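Local coordinates for NAD(P)H-hydrate epimerase (Saccharomyces cerevisiae, PDB 1JZT), which catalyses the epimerization of the R and S forms of NAD(P)HX, the hydrated and damaged form of NAD(P)H, so that both epimers can be repaired, at residues A[41-45]-A[240-244]; A[130-136]-A[166-170]; A[160-165]-A[188-192]; A[198-202]-A[232-236]. All coordinates share one frame. Numbering follows the deposited sequence.

How the contacts relate
The four contacts gather round one mixed, Rossmann-like sheet. Contact 2 pairs its strands 133-139 and 169-172; contact 3, about 11 Å away between centres, packs helix 153-163 against the loop leading to strand 194-198. The two touch through I169 and Q164, and their segments alternate along the chain. Contact 4 begins where strand 194-198 ends, about 28 Å from contact 2 between centres. Contact 1 spans all the others in sequence. It meets contact 2 through V43 on C135 and V170, and contact 4 through L244 on F235, so helix 28-46 bridges the C-terminal and central strands; contact 3 borders the predicted potassium site, and contact 4 lies near D173, predicted to bind (6S)-NADPHX.

Contact 1: A[41-45]-A[240-244]; sequences QAVCR and TDQIL
Here a helix is pinned to the loop that leads into the edge strand of a Rossmann-like sheet: residues 41-45 belong to helix 28-46, while 240-244 run from a loop into strand 243-245, which pairs antiparallel with strand 214-218. The CA atoms of A42 and I243 are 6.7 Å apart. Hydrogen bonds flank this point. Q41, with chi1 and chi2 both t, extends its amide so that OE1 accepts from Q242 N at 2.7 Å; its NE2 donates at 3.0 Å to a water that in turn donates to T240 O at 2.7 Å. One helical turn on, R45 (t, t, m) forms a bidentate salt bridge with D241 (chi1 m), NH1 to OD2 at 3.0 Å and NH2 to OD1 at 3.1 Å. The apolar part is I243, chi1 p and chi2 t, whose CA-to-CB bond points to the helix; Y216 of the adjacent strand touches A42, R45 and I243. I243 CD1 lies 3.7 Å from A42 CA and, over one face of the guanidinium, 3.9 Å from R45 NH1.

Contact 2: A[130-136]-A[166-170]; sequences PEKTLCI and IIPIV
I136, I167 and P130 bury the most surface where two parallel strands of the Rossmann-like sheet begin. I136, in extended conformation, is the bridge partner of I169, their CA atoms 4.7 Å apart. I136 N donates to P168 O at 2.9 Å and V170 N donates to I136 O at 2.6 Å, so the backbone of I136 is held on both sides of I169, whose CA also makes a CA-H...O contact with I136 O at 3.3 Å. The side chain of I136 (m, t) shares a sheet face with that of I169, and its CD1 reaches I167 CG2 at 3.6 Å. I167 (m, m) precedes the strand and points toward 130-136, with CG2 4.0 Å from T133 CG2. Before the chain turns its corner at L134, P130 packs beside I166 and I167, its CG 3.5 Å from I167 CD1. The pairing completes a beta-alpha-beta unit through helix 153-163; V43 of helix 28-46 packs on C135 and V170, while strands 60-65 and 194-198 flank the pair.

Contact 3: A[160-165]-A[188-192]; sequences LCKVQN and PSINP
This is a helix-to-loop contact, in which the C-terminal part of helix 153-163 and the chain following on to N165 pack against the irregular chain 188-192 that leads to strand 194-198. The nearest CA pairs are C161 with I190, at 5.8 Å, and Q164 with N191, at 6.7 Å. C161 (chi1 m) points into the loop: its CB is 3.8 Å from CB of P188, which follows a cis peptide bond, and its SG is 3.8 Å from I190 CD1. The CA-to-CB bond of I190 points away overall, yet its m, m rotamer brings CD1 to 4.1 Å from L160 CB. Helix 153-163 completes the beta-alpha-beta unit of strands 133-139 and 169-172, and the loop passes beside it before entering the next parallel strand of the Rossmann-like sheet. I190 also rests on S171 of strand 169-172, and its side chain is about 5 Å from those of D138 and T176, both predicted potassium ligands. Q164 has its CA-to-CB bond toward the loop, and its extended side chain (chi1 p, chi2 t) reaches across to the backbone of 189-191. A water bridges the backbones, donating to Q164 O at 3.0 Å and N191 O at 2.9 Å.

Contact 4: A[198-202]-A[232-236]; sequences LTVPK and FEPFG
F232 CA lies 8.3 Å from V200 CA, and the side chain of F232 is directed at residues 198-202. Its p rotamer lays a ring face under V200 CG2, a CH-pi contact in which the methyl carbon sits 4.0 Å from the ring centroid and 10° off the normal; I15 of helix 9-19 and A227 of helix 224-229 also pack on F232. The chain then runs extended through E233, which forms a salt bridge with R224, and P234, whose side chain points away from 198-202. These are two loops of the Rossmann-like domain, one leaving parallel strand 194-198 and the other linking helix 224-229 to edge strand 243-245. The side chain of F235 (chi1 m) is again directed at 198-202. Its CE2 lies 3.7 Å from T199 O, at the ring edge, and 4.2 Å from V200 CG2, while CZ is 3.6 Å from P201 CD. T199 (phi 74°, psi -62°) centres a classic gamma turn, closed by a weak hydrogen bond from V200 N to L198 O at 2.7 Å. Beyond it the chain is extended and the side chain of K202 curls back, NZ donating to V200 O at 2.8 Å and forming a salt bridge with D173, predicted to bind (6S)-NADPHX.

Contact 1: A[41-45]-A[240-244]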
# COMPACT_ATOMS: atom_id res chain seq x y z
N GLN A 41 -2.24 -8.37 5.19
CA GLN A 41 -2.82 -9.68 4.90
C GLN A 41 -2.45 -10.14 3.47
O GLN A 41 -2.17 -11.33 3.26
CB GLN A 41 -4.35 -9.63 5.09
CG GLN A 41 -5.05 -10.99 5.10
CD GLN A 41 -6.50 -10.90 5.56
OE1 GLN A 41 -7.29 -10.14 5.01
NE2 GLN A 41 -6.86 -11.68 6.58
N ALA A 42 -2.42 -9.22 2.51
CA ALA A 42 -2.06 -9.57 1.12
C ALA A 42 -0.61 -10.04 1.04
O ALA A 42 -0.29 -11.00 0.32
CB ALA A 42 -2.27 -8.35 0.19
N VAL A 43 0.27 -9.36 1.76
CA VAL A 43 1.68 -9.72 1.78
C VAL A 43 1.87 -11.12 2.38
O VAL A 43 2.61 -11.95 1.85
CB VAL A 43 2.50 -8.72 2.61
CG1 VAL A 43 3.92 -9.22 2.81
CG2 VAL A 43 2.49 -7.37 1.92
N CYS A 44 1.19 -11.36 3.49
CA CYS A 44 1.26 -12.65 4.17
C CYS A 44 0.72 -13.76 3.27
O CYS A 44 1.24 -14.87 3.24
CB CYS A 44 0.47 -12.59 5.48
SG CYS A 44 0.43 -14.12 6.46
N ARG A 45 -0.33 -13.46 2.51
CA ARG A 45 -0.92 -14.48 1.64
C ARG A 45 -0.08 -14.74 0.39
O ARG A 45 -0.04 -15.87 -0.11
CB ARG A 45 -2.34 -14.06 1.25
CG ARG A 45 -3.13 -15.16 0.59
CD ARG A 45 -4.62 -14.90 0.68
NE ARG A 45 -5.11 -14.91 2.06
CZ ARG A 45 -6.38 -14.69 2.39
NH1 ARG A 45 -7.28 -14.43 1.44
NH2 ARG A 45 -6.76 -14.71 3.66
N THR A 240 -13.81 -14.05 6.63
CA THR A 240 -13.55 -12.82 7.37
C THR A 240 -12.37 -12.04 6.77
O THR A 240 -11.86 -11.12 7.39
CB THR A 240 -13.24 -13.12 8.86
OG1 THR A 240 -12.17 -14.06 8.94
CG2 THR A 240 -14.47 -13.69 9.58
N ASP A 241 -11.96 -12.43 5.56
CA ASP A 241 -10.84 -11.77 4.87
C ASP A 241 -11.03 -10.27 4.68
O ASP A 241 -12.16 -9.80 4.50
CB ASP A 241 -10.62 -12.36 3.48
CG ASP A 241 -10.10 -13.79 3.50
OD1 ASP A 241 -9.69 -14.27 4.58
OD2 ASP A 241 -10.10 -14.42 2.42
N GLN A 242 -9.93 -9.53 4.69
CA GLN A 242 -10.00 -8.08 4.48
C GLN A 242 -9.43 -7.76 3.10
O GLN A 242 -9.19 -6.60 2.75
CB GLN A 242 -9.23 -7.34 5.57
CG GLN A 242 -9.83 -7.53 6.97
CD GLN A 242 -11.26 -7.02 7.07
OE1 GLN A 242 -11.50 -5.82 6.97
NE2 GLN A 242 -12.20 -7.92 7.27
N ILE A 243 -9.23 -8.82 2.32
CA ILE A 243 -8.72 -8.73 0.96
C ILE A 243 -9.47 -9.76 0.12
O ILE A 243 -10.05 -10.71 0.66
CB ILE A 243 -7.20 -9.06 0.88
CG1 ILE A 243 -6.96 -10.49 1.39
CG2 ILE A 243 -6.40 -8.04 1.68
CD1 ILE A 243 -5.53 -10.99 1.15
N LEU A 244 -9.46 -9.55 -1.19
CA LEU A 244 -10.10 -10.45 -2.16
C LEU A 244 -9.21 -10.44 -3.40
O LEU A 244 -8.85 -9.37 -3.90
CB LEU A 244 -11.49 -9.94 -2.55
CG LEU A 244 -12.17 -10.71 -3.69
CD1 LEU A 244 -12.39 -12.17 -3.28
CD2 LEU A 244 -13.51 -10.06 -4.05
O HOH W 1 -9.31 -11.01 8.12

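Contact 2: A[130-136]-A[166-170]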
# COMPACT_ATOMS: atom_id res chain seq x y z
N PRO A 130 18.72 -8.33 -2.83
CA PRO A 130 17.98 -9.59 -2.79
C PRO A 130 18.17 -10.44 -1.53
O PRO A 130 17.20 -10.94 -0.96
CB PRO A 130 18.46 -10.31 -4.04
CG PRO A 130 18.73 -9.19 -4.99
CD PRO A 130 19.43 -8.18 -4.11
N GLU A 131 19.41 -10.61 -1.10
CA GLU A 131 19.69 -11.43 0.08
C GLU A 131 19.25 -10.83 1.41
O GLU A 131 19.34 -11.50 2.44
CB GLU A 131 21.18 -11.79 0.13
CG GLU A 131 22.13 -10.65 -0.22
CD GLU A 131 22.16 -10.34 -1.71
OE1 GLU A 131 22.45 -11.26 -2.51
OE2 GLU A 131 21.89 -9.18 -2.09
N LYS A 132 18.77 -9.59 1.40
CA LYS A 132 18.36 -8.97 2.65
C LYS A 132 16.87 -8.67 2.74
O LYS A 132 16.31 -8.56 3.83
CB LYS A 132 19.15 -7.68 2.87
CG LYS A 132 19.00 -7.11 4.27
CD LYS A 132 20.17 -6.21 4.64
CE LYS A 132 20.13 -5.86 6.12
NZ LYS A 132 21.27 -4.97 6.52
N THR A 133 16.22 -8.55 1.59
CA THR A 133 14.81 -8.21 1.54
C THR A 133 13.93 -9.21 0.80
O THR A 133 14.24 -9.63 -0.31
CB THR A 133 14.65 -6.83 0.88
OG1 THR A 133 15.27 -5.85 1.72
CG2 THR A 133 13.17 -6.49 0.68
N LEU A 134 12.82 -9.59 1.44
CA LEU A 134 11.86 -10.54 0.88
C LEU A 134 10.99 -9.85 -0.17
O LEU A 134 10.77 -10.38 -1.25
CB LEU A 134 10.96 -11.09 2.00
CG LEU A 134 9.68 -11.81 1.57
CD1 LEU A 134 10.01 -13.13 0.87
CD2 LEU A 134 8.84 -12.06 2.81
N CYS A 135 10.49 -8.67 0.18
CA CYS A 135 9.66 -7.90 -0.74
C CYS A 135 9.64 -6.46 -0.25
O CYS A 135 9.99 -6.16 0.90
CB CYS A 135 8.23 -8.44 -0.79
SG CYS A 135 7.24 -8.11 0.70
N ILE A 136 9.24 -5.56 -1.15
CA ILE A 136 9.18 -4.15 -0.84
C ILE A 136 7.74 -3.67 -0.92
O ILE A 136 7.01 -4.00 -1.85
CB ILE A 136 10.02 -3.34 -1.85
CG1 ILE A 136 11.47 -3.82 -1.79
CG2 ILE A 136 9.93 -1.84 -1.53
CD1 ILE A 136 12.30 -3.40 -3.00
N ILE A 166 13.89 -8.16 -9.66
CA ILE A 166 14.55 -9.17 -8.83
C ILE A 166 13.86 -9.24 -7.47
O ILE A 166 13.65 -10.32 -6.92
CB ILE A 166 16.07 -8.87 -8.65
CG1 ILE A 166 16.65 -9.75 -7.53
CG2 ILE A 166 16.29 -7.41 -8.33
CD1 ILE A 166 16.45 -11.24 -7.75
N ILE A 167 13.50 -8.07 -6.93
CA ILE A 167 12.81 -7.98 -5.63
C ILE A 167 11.35 -7.57 -5.90
O ILE A 167 11.09 -6.53 -6.51
CB ILE A 167 13.47 -6.91 -4.73
CG1 ILE A 167 14.98 -7.14 -4.63
CG2 ILE A 167 12.85 -6.93 -3.33
CD1 ILE A 167 15.35 -8.53 -4.16
N PRO A 168 10.39 -8.38 -5.44
CA PRO A 168 8.97 -8.07 -5.66
C PRO A 168 8.48 -6.84 -4.92
O PRO A 168 8.74 -6.67 -3.73
CB PRO A 168 8.27 -9.34 -5.19
CG PRO A 168 9.15 -9.80 -4.07
CD PRO A 168 10.53 -9.63 -4.67
N ILE A 169 7.75 -5.98 -5.63
CA ILE A 169 7.20 -4.77 -5.04
C ILE A 169 5.69 -4.93 -4.87
O ILE A 169 4.99 -5.37 -5.79
CB ILE A 169 7.46 -3.52 -5.92
CG1 ILE A 169 8.96 -3.18 -5.93
CG2 ILE A 169 6.66 -2.33 -5.40
CD1 ILE A 169 9.33 -2.07 -6.91
N VAL A 170 5.20 -4.59 -3.68
CA VAL A 170 3.77 -4.66 -3.36
C VAL A 170 3.29 -3.21 -3.26
O VAL A 170 3.63 -2.51 -2.30
CB VAL A 170 3.53 -5.34 -1.98
CG1 VAL A 170 2.04 -5.36 -1.66
CG2 VAL A 170 4.11 -6.76 -1.99

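Contact 3: A[160-165]-A[188-192]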
# COMPACT_ATOMS: atom_id res chain seq x y z
N LEU A 160 14.10 1.94 -6.97
CA LEU A 160 13.20 0.80 -6.91
C LEU A 160 13.05 0.12 -8.27
O LEU A 160 13.07 -1.10 -8.37
CB LEU A 160 11.81 1.24 -6.41
CG LEU A 160 11.75 1.74 -4.97
CD1 LEU A 160 10.31 2.12 -4.60
CD2 LEU A 160 12.26 0.66 -4.04
N CYS A 161 12.92 0.93 -9.32
CA CYS A 161 12.76 0.37 -10.66
C CYS A 161 13.96 -0.46 -11.11
O CYS A 161 13.82 -1.39 -11.90
CB CYS A 161 12.50 1.48 -11.68
SG CYS A 161 10.86 2.22 -11.54
N LYS A 162 15.14 -0.11 -10.61
CA LYS A 162 16.35 -0.84 -10.97
C LYS A 162 16.37 -2.27 -10.44
O LYS A 162 16.99 -3.15 -11.04
CB LYS A 162 17.58 -0.08 -10.47
CG LYS A 162 17.68 1.32 -11.05
CD LYS A 162 18.75 2.16 -10.39
CE LYS A 162 20.12 1.83 -10.92
NZ LYS A 162 21.13 2.83 -10.44
N VAL A 163 15.69 -2.51 -9.32
CA VAL A 163 15.68 -3.85 -8.73
C VAL A 163 14.30 -4.51 -8.67
O VAL A 163 14.15 -5.59 -8.10
CB VAL A 163 16.25 -3.84 -7.29
CG1 VAL A 163 17.64 -3.20 -7.29
CG2 VAL A 163 15.31 -3.09 -6.37
N GLN A 164 13.30 -3.88 -9.28
CA GLN A 164 11.94 -4.40 -9.23
C GLN A 164 11.72 -5.71 -9.97
O GLN A 164 10.68 -6.36 -9.80
CB GLN A 164 10.95 -3.35 -9.75
CG GLN A 164 11.14 -2.96 -11.20
CD GLN A 164 10.13 -1.93 -11.66
OE1 GLN A 164 10.14 -1.50 -12.81
NE2 GLN A 164 9.24 -1.53 -10.75
N ASN A 165 12.69 -6.11 -10.79
CA ASN A 165 12.55 -7.37 -11.52
C ASN A 165 13.23 -8.50 -10.76
O ASN A 165 13.15 -9.66 -11.16
CB ASN A 165 13.14 -7.23 -12.93
CG ASN A 165 12.30 -6.33 -13.81
OD1 ASN A 165 11.19 -6.69 -14.19
ND2 ASN A 165 12.82 -5.15 -14.12
N PRO A 188 11.64 5.61 -15.86
CA PRO A 188 11.17 4.24 -15.63
C PRO A 188 9.86 4.22 -14.84
O PRO A 188 9.54 5.17 -14.13
CB PRO A 188 12.33 3.60 -14.87
CG PRO A 188 12.89 4.75 -14.11
CD PRO A 188 12.90 5.86 -15.14
N SER A 189 9.13 3.12 -14.97
CA SER A 189 7.84 2.97 -14.31
C SER A 189 7.81 1.75 -13.38
O SER A 189 8.38 0.71 -13.69
CB SER A 189 6.76 2.84 -15.38
OG SER A 189 5.46 2.92 -14.84
N ILE A 190 7.14 1.90 -12.24
CA ILE A 190 7.02 0.81 -11.28
C ILE A 190 6.24 -0.34 -11.91
O ILE A 190 5.21 -0.13 -12.56
CB ILE A 190 6.27 1.28 -10.00
CG1 ILE A 190 7.12 2.30 -9.24
CG2 ILE A 190 5.94 0.08 -9.10
CD1 ILE A 190 8.39 1.74 -8.65
N ASN A 191 6.75 -1.56 -11.73
CA ASN A 191 6.13 -2.79 -12.24
C ASN A 191 5.97 -3.67 -11.00
O ASN A 191 6.80 -4.55 -10.74
CB ASN A 191 7.03 -3.47 -13.27
CG ASN A 191 6.54 -4.86 -13.67
OD1 ASN A 191 7.23 -5.60 -14.37
ND2 ASN A 191 5.34 -5.22 -13.22
N PRO A 192 4.90 -3.46 -10.24
CA PRO A 192 4.63 -4.22 -9.02
C PRO A 192 4.29 -5.70 -9.19
O PRO A 192 3.59 -6.08 -10.13
CB PRO A 192 3.49 -3.45 -8.38
CG PRO A 192 2.71 -3.00 -9.57
CD PRO A 192 3.79 -2.52 -10.52
O HOH W 2 8.11 -5.81 -8.46

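Contact 4: A[198-202]-A[232-236]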
# COMPACT_ATOMS: atom_id res chain seq x y z
N LEU A 198 -7.27 -0.20 -2.74
CA LEU A 198 -7.99 0.07 -1.51
C LEU A 198 -9.36 0.69 -1.80
O LEU A 198 -9.47 1.61 -2.61
CB LEU A 198 -7.16 0.98 -0.60
CG LEU A 198 -5.85 0.38 -0.08
CD1 LEU A 198 -5.10 1.40 0.76
CD2 LEU A 198 -6.16 -0.87 0.76
N THR A 199 -10.38 0.16 -1.12
CA THR A 199 -11.77 0.60 -1.27
C THR A 199 -12.32 0.10 -2.60
O THR A 199 -13.26 -0.70 -2.64
CB THR A 199 -11.91 2.15 -1.19
OG1 THR A 199 -11.40 2.61 0.07
CG2 THR A 199 -13.36 2.56 -1.31
N VAL A 200 -11.71 0.57 -3.69
CA VAL A 200 -12.10 0.18 -5.04
C VAL A 200 -10.92 0.51 -5.95
O VAL A 200 -10.25 1.51 -5.75
CB VAL A 200 -13.38 0.94 -5.49
CG1 VAL A 200 -13.14 2.43 -5.43
CG2 VAL A 200 -13.78 0.51 -6.89
N PRO A 201 -10.63 -0.35 -6.93
CA PRO A 201 -9.51 -0.09 -7.84
C PRO A 201 -9.72 1.17 -8.67
O PRO A 201 -10.85 1.52 -9.00
CB PRO A 201 -9.46 -1.35 -8.71
CG PRO A 201 -10.01 -2.41 -7.79
CD PRO A 201 -11.19 -1.69 -7.18
N LYS A 202 -8.62 1.84 -8.98
CA LYS A 202 -8.65 3.05 -9.80
C LYS A 202 -8.38 2.64 -11.25
O LYS A 202 -7.89 1.53 -11.51
CB LYS A 202 -7.59 4.04 -9.32
CG LYS A 202 -8.11 5.10 -8.35
CD LYS A 202 -8.80 4.48 -7.13
CE LYS A 202 -7.78 3.87 -6.17
NZ LYS A 202 -8.42 3.42 -4.89
N PHE A 232 -20.21 1.04 -8.69
CA PHE A 232 -19.66 -0.31 -8.54
C PHE A 232 -20.42 -1.14 -7.52
O PHE A 232 -21.29 -0.64 -6.81
CB PHE A 232 -18.17 -0.26 -8.18
CG PHE A 232 -17.88 0.24 -6.79
CD1 PHE A 232 -17.96 1.59 -6.49
CD2 PHE A 232 -17.48 -0.65 -5.80
CE1 PHE A 232 -17.64 2.06 -5.21
CE2 PHE A 232 -17.16 -0.20 -4.51
CZ PHE A 232 -17.24 1.15 -4.22
N GLU A 233 -20.10 -2.43 -7.47
CA GLU A 233 -20.75 -3.34 -6.54
C GLU A 233 -19.75 -3.71 -5.44
O GLU A 233 -18.56 -3.89 -5.71
CB GLU A 233 -21.19 -4.61 -7.27
CG GLU A 233 -22.38 -5.31 -6.64
CD GLU A 233 -23.68 -4.55 -6.86
OE1 GLU A 233 -24.10 -4.44 -8.03
OE2 GLU A 233 -24.27 -4.07 -5.87
N PRO A 234 -20.21 -3.83 -4.19
CA PRO A 234 -19.29 -4.20 -3.10
C PRO A 234 -18.62 -5.53 -3.41
O PRO A 234 -19.27 -6.45 -3.92
CB PRO A 234 -20.22 -4.27 -1.88
CG PRO A 234 -21.53 -4.69 -2.50
CD PRO A 234 -21.61 -3.82 -3.73
N PHE A 235 -17.33 -5.64 -3.13
CA PHE A 235 -16.58 -6.86 -3.41
C PHE A 235 -16.91 -8.05 -2.52
O PHE A 235 -17.14 -7.91 -1.32
CB PHE A 235 -15.09 -6.55 -3.38
CG PHE A 235 -14.67 -5.57 -4.43
CD1 PHE A 235 -14.44 -5.99 -5.73
CD2 PHE A 235 -14.60 -4.21 -4.14
CE1 PHE A 235 -14.15 -5.07 -6.73
CE2 PHE A 235 -14.32 -3.28 -5.13
CZ PHE A 235 -14.10 -3.71 -6.43
N GLY A 236 -16.91 -9.24 -3.12
CA GLY A 236 -17.23 -10.45 -2.40
C GLY A 236 -16.11 -11.05 -1.57
O GLY A 236 -15.65 -12.17 -1.83